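Local coordinates for Moesin/ezrin/radixin homolog 2 (Drosophila melanogaster, PDB 7EDR), which probably binds membrane-associated partners through its FERM domain and, as a merlin, helps restrain growth, beneath the plasma membrane, at residues Ile37-Ser42 with Phe81-Lys86. Sequence-based numbering, arbitrary orientation.
Sequences IGLRES and FSFYAK
I37 and L39 lie either side of the bend where helix 26-37 gives way to an irregular loop, and both meet F83, a residue of the extended strand 78-85, with no hydrogen bond between the two segments. The setting is the ubiquitin-like beta-grasp lobe at the N-terminus of the FERM domain, in which this helix packs over a mixed sheet and strand 78-85 runs between strands 5-10 and 45-50. The turn itself is a Schellman motif: G38 leaves helical geometry with a positive phi of 77°, a conformation that glycine adopts easily because it has no CB, while two bonds back into the last turn hold the helix end. Beyond it, E41 centres an inverse gamma turn, accompanied by a weak bond from S42 N to R40 O of 2.8 Å.

Apolar side chains suit this largely buried contact: the flat F83 ring offers an edge to branched aliphatic methyls. With CG anti to the backbone N (chi1 -168°), F83 swings its ring toward the loop, where CE2 and CZ meet the two aliphatic chains, and the ring also meets F45 with nearly parallel planes and packs against V33 and L47. Gamma-branched L39 extends a methyl to the ring, whereas beta-branched I37 uses the end of its longer arm: CD1 comes obliquely to within 4.0 Å of F83 CE2. Outside the lobe core, the loop is joined to the region around the start of helix 99-114, in the central FERM lobe: the E41 carboxylate accepts bonds from I97 N, Q98 N and T101 OG1, and the side-chain amide of Q98 bonds through NE2 to G38 O and through OE1 to R40 N. The L39 methyl CD2 lies at the edge of the F83 ring, in its plane, 3.7 Å from CZ and 3.9 Å from CE2.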
ATOM      1  N   ILE C  37      21.089 -18.567   2.451  1.00 29.91           N
ATOM      2  CA  ILE C  37      20.044 -18.971   3.388  1.00 31.79           C
ATOM      3  C   ILE C  37      18.647 -18.564   2.927  1.00 29.08           C
ATOM      4  O   ILE C  37      17.656 -18.909   3.589  1.00 26.89           O
ATOM      5  CB  ILE C  37      20.350 -18.422   4.792  1.00 28.82           C
ATOM      6  CG1 ILE C  37      20.300 -16.890   4.795  1.00 28.76           C
ATOM      7  CG2 ILE C  37      21.725 -18.917   5.238  1.00 25.41           C
ATOM      8  CD1 ILE C  37      20.452 -16.260   6.189  1.00 22.87           C
ATOM      9  N   GLY C  38      18.534 -17.878   1.792  1.00 30.80           N
ATOM     10  CA  GLY C  38      17.229 -17.490   1.288  1.00 31.65           C
ATOM     11  C   GLY C  38      16.605 -16.310   1.998  1.00 31.32           C
ATOM     12  O   GLY C  38      15.373 -16.203   2.047  1.00 29.65           O
ATOM     13  N   LEU C  39      17.421 -15.421   2.562  1.00 25.66           N
ATOM     14  CA  LEU C  39      16.923 -14.285   3.319  1.00 25.44           C
ATOM     15  C   LEU C  39      16.823 -13.078   2.401  1.00 27.92           C
ATOM     16  O   LEU C  39      17.838 -12.620   1.867  1.00 27.71           O
ATOM     17  CB  LEU C  39      17.844 -13.986   4.499  1.00 27.08           C
ATOM     18  CG  LEU C  39      17.500 -12.684   5.240  1.00 24.54           C
ATOM     19  CD1 LEU C  39      16.280 -12.869   6.121  1.00 20.10           C
ATOM     20  CD2 LEU C  39      18.682 -12.163   6.044  1.00 18.79           C
ATOM     21  N   ARG C  40      15.608 -12.563   2.217  1.00 28.70           N
ATOM     22  CA  ARG C  40      15.419 -11.322   1.471  1.00 25.42           C
ATOM     23  C   ARG C  40      15.187 -10.107   2.360  1.00 27.34           C
ATOM     24  O   ARG C  40      15.525  -8.993   1.956  1.00 28.81           O
ATOM     25  CB  ARG C  40      14.259 -11.462   0.494  1.00 26.77           C
ATOM     26  CG  ARG C  40      14.467 -12.601  -0.494  1.00 29.70           C
ATOM     27  CD  ARG C  40      13.489 -12.501  -1.650  1.00 38.82           C
ATOM     28  NE  ARG C  40      13.377 -13.733  -2.426  1.00 42.94           N
ATOM     29  CZ  ARG C  40      14.209 -14.075  -3.408  1.00 43.10           C
ATOM     30  NH1 ARG C  40      15.230 -13.289  -3.721  1.00 42.80           N
ATOM     31  NH2 ARG C  40      14.026 -15.210  -4.076  1.00 40.35           N
ATOM     32  N   GLU C  41      14.654 -10.277   3.570  1.00 28.33           N
ATOM     33  CA  GLU C  41      14.502  -9.146   4.487  1.00 25.97           C
ATOM     34  C   GLU C  41      15.839  -8.892   5.186  1.00 25.62           C
ATOM     35  O   GLU C  41      16.012  -9.093   6.388  1.00 23.27           O
ATOM     36  CB  GLU C  41      13.392  -9.405   5.488  1.00 22.70           C
ATOM     37  CG  GLU C  41      12.058  -9.663   4.861  1.00 22.89           C
ATOM     38  CD  GLU C  41      11.086 -10.295   5.855  1.00 31.48           C
ATOM     39  OE1 GLU C  41      11.153 -11.538   6.048  1.00 29.42           O
ATOM     40  OE2 GLU C  41      10.266  -9.551   6.455  1.00 29.06           O
ATOM     41  N   SER C  42      16.805  -8.436   4.395  1.00 23.65           N
ATOM     42  CA  SER C  42      18.171  -8.340   4.886  1.00 24.72           C
ATOM     43  C   SER C  42      18.399  -7.129   5.773  1.00 24.62           C
ATOM     44  O   SER C  42      19.462  -7.037   6.392  1.00 23.17           O
ATOM     45  CB  SER C  42      19.148  -8.288   3.707  1.00 24.19           C
ATOM     46  OG  SER C  42      19.014  -7.072   2.967  1.00 24.43           O
ATOM     47  N   PHE C  81      32.642 -14.435  11.693  1.00 33.23           N
ATOM     48  CA  PHE C  81      31.551 -13.500  11.888  1.00 32.62           C
ATOM     49  C   PHE C  81      30.338 -14.208  12.476  1.00 32.98           C
ATOM     50  O   PHE C  81      30.089 -15.392  12.207  1.00 33.23           O
ATOM     51  CB  PHE C  81      31.155 -12.844  10.564  1.00 31.64           C
ATOM     52  CG  PHE C  81      32.279 -12.132   9.873  1.00 33.56           C
ATOM     53  CD1 PHE C  81      32.639 -10.849  10.255  1.00 34.68           C
ATOM     54  CD2 PHE C  81      32.971 -12.740   8.834  1.00 30.05           C
ATOM     55  CE1 PHE C  81      33.671 -10.179   9.615  1.00 33.85           C
ATOM     56  CE2 PHE C  81      34.000 -12.075   8.183  1.00 33.92           C
ATOM     57  CZ  PHE C  81      34.349 -10.789   8.572  1.00 37.52           C
ATOM     58  N   SER C  82      29.575 -13.462  13.264  1.00 29.61           N
ATOM     59  CA  SER C  82      28.228 -13.858  13.657  1.00 33.70           C
ATOM     60  C   SER C  82      27.197 -13.087  12.834  1.00 31.76           C
ATOM     61  O   SER C  82      27.304 -11.862  12.683  1.00 32.44           O
ATOM     62  CB  SER C  82      28.007 -13.597  15.144  1.00 32.00           C
ATOM     63  OG  SER C  82      28.996 -14.247  15.900  1.00 38.75           O
ATOM     64  N   PHE C  83      26.200 -13.800  12.316  1.00 27.78           N
ATOM     65  CA  PHE C  83      25.078 -13.199  11.599  1.00 27.72           C
ATOM     66  C   PHE C  83      23.918 -13.018  12.578  1.00 27.96           C
ATOM     67  O   PHE C  83      23.312 -14.005  13.016  1.00 30.97           O
ATOM     68  CB  PHE C  83      24.674 -14.081  10.423  1.00 25.50           C
ATOM     69  CG  PHE C  83      23.732 -13.423   9.463  1.00 23.89           C
ATOM     70  CD1 PHE C  83      24.193 -12.481   8.557  1.00 22.83           C
ATOM     71  CD2 PHE C  83      22.388 -13.771   9.437  1.00 23.92           C
ATOM     72  CE1 PHE C  83      23.329 -11.893   7.652  1.00 22.67           C
ATOM     73  CE2 PHE C  83      21.513 -13.180   8.531  1.00 21.75           C
ATOM     74  CZ  PHE C  83      21.976 -12.248   7.643  1.00 19.09           C
ATOM     75  N   TYR C  84      23.619 -11.761  12.919  1.00 25.81           N
ATOM     76  CA  TYR C  84      22.651 -11.396  13.956  1.00 29.92           C
ATOM     77  C   TYR C  84      21.646 -10.386  13.422  1.00 24.72           C
ATOM     78  O   TYR C  84      21.966  -9.569  12.555  1.00 25.72           O
ATOM     79  CB  TYR C  84      23.287 -10.710  15.192  1.00 27.35           C
ATOM     80  CG  TYR C  84      24.115 -11.551  16.101  1.00 33.34           C
ATOM     81  CD1 TYR C  84      23.685 -12.809  16.504  1.00 40.62           C
ATOM     82  CD2 TYR C  84      25.332 -11.073  16.597  1.00 41.67           C
ATOM     83  CE1 TYR C  84      24.460 -13.598  17.371  1.00 42.24           C
ATOM     84  CE2 TYR C  84      26.112 -11.846  17.465  1.00 44.43           C
ATOM     85  CZ  TYR C  84      25.669 -13.113  17.847  1.00 48.27           C
ATOM     86  OH  TYR C  84      26.428 -13.894  18.700  1.00 51.86           O
ATOM     87  N   ALA C  85      20.449 -10.395  14.000  1.00 23.20           N
ATOM     88  CA  ALA C  85      19.568  -9.247  13.862  1.00 21.81           C
ATOM     89  C   ALA C  85      20.182  -8.085  14.620  1.00 25.41           C
ATOM     90  O   ALA C  85      20.457  -8.196  15.821  1.00 20.03           O
ATOM     91  CB  ALA C  85      18.173  -9.549  14.397  1.00 18.57           C
ATOM     92  N   LYS C  86      20.424  -6.981  13.910  1.00 24.40           N
ATOM     93  CA  LYS C  86      20.895  -5.754  14.539  1.00 26.45           C
ATOM     94  C   LYS C  86      19.740  -4.809  14.855  1.00 25.72           C
ATOM     95  O   LYS C  86      19.841  -3.984  15.783  1.00 21.25           O
ATOM     96  CB  LYS C  86      21.923  -5.079  13.622  1.00 22.11           C
ATOM     97  CG  LYS C  86      22.535  -3.796  14.145  1.00 21.37           C
ATOM     98  CD  LYS C  86      23.599  -3.330  13.164  1.00 25.97           C
ATOM     99  CE  LYS C  86      24.312  -2.098  13.661  1.00 24.33           C
ATOM    100  NZ  LYS C  86      25.293  -1.649  12.640  1.00 30.60           N
TER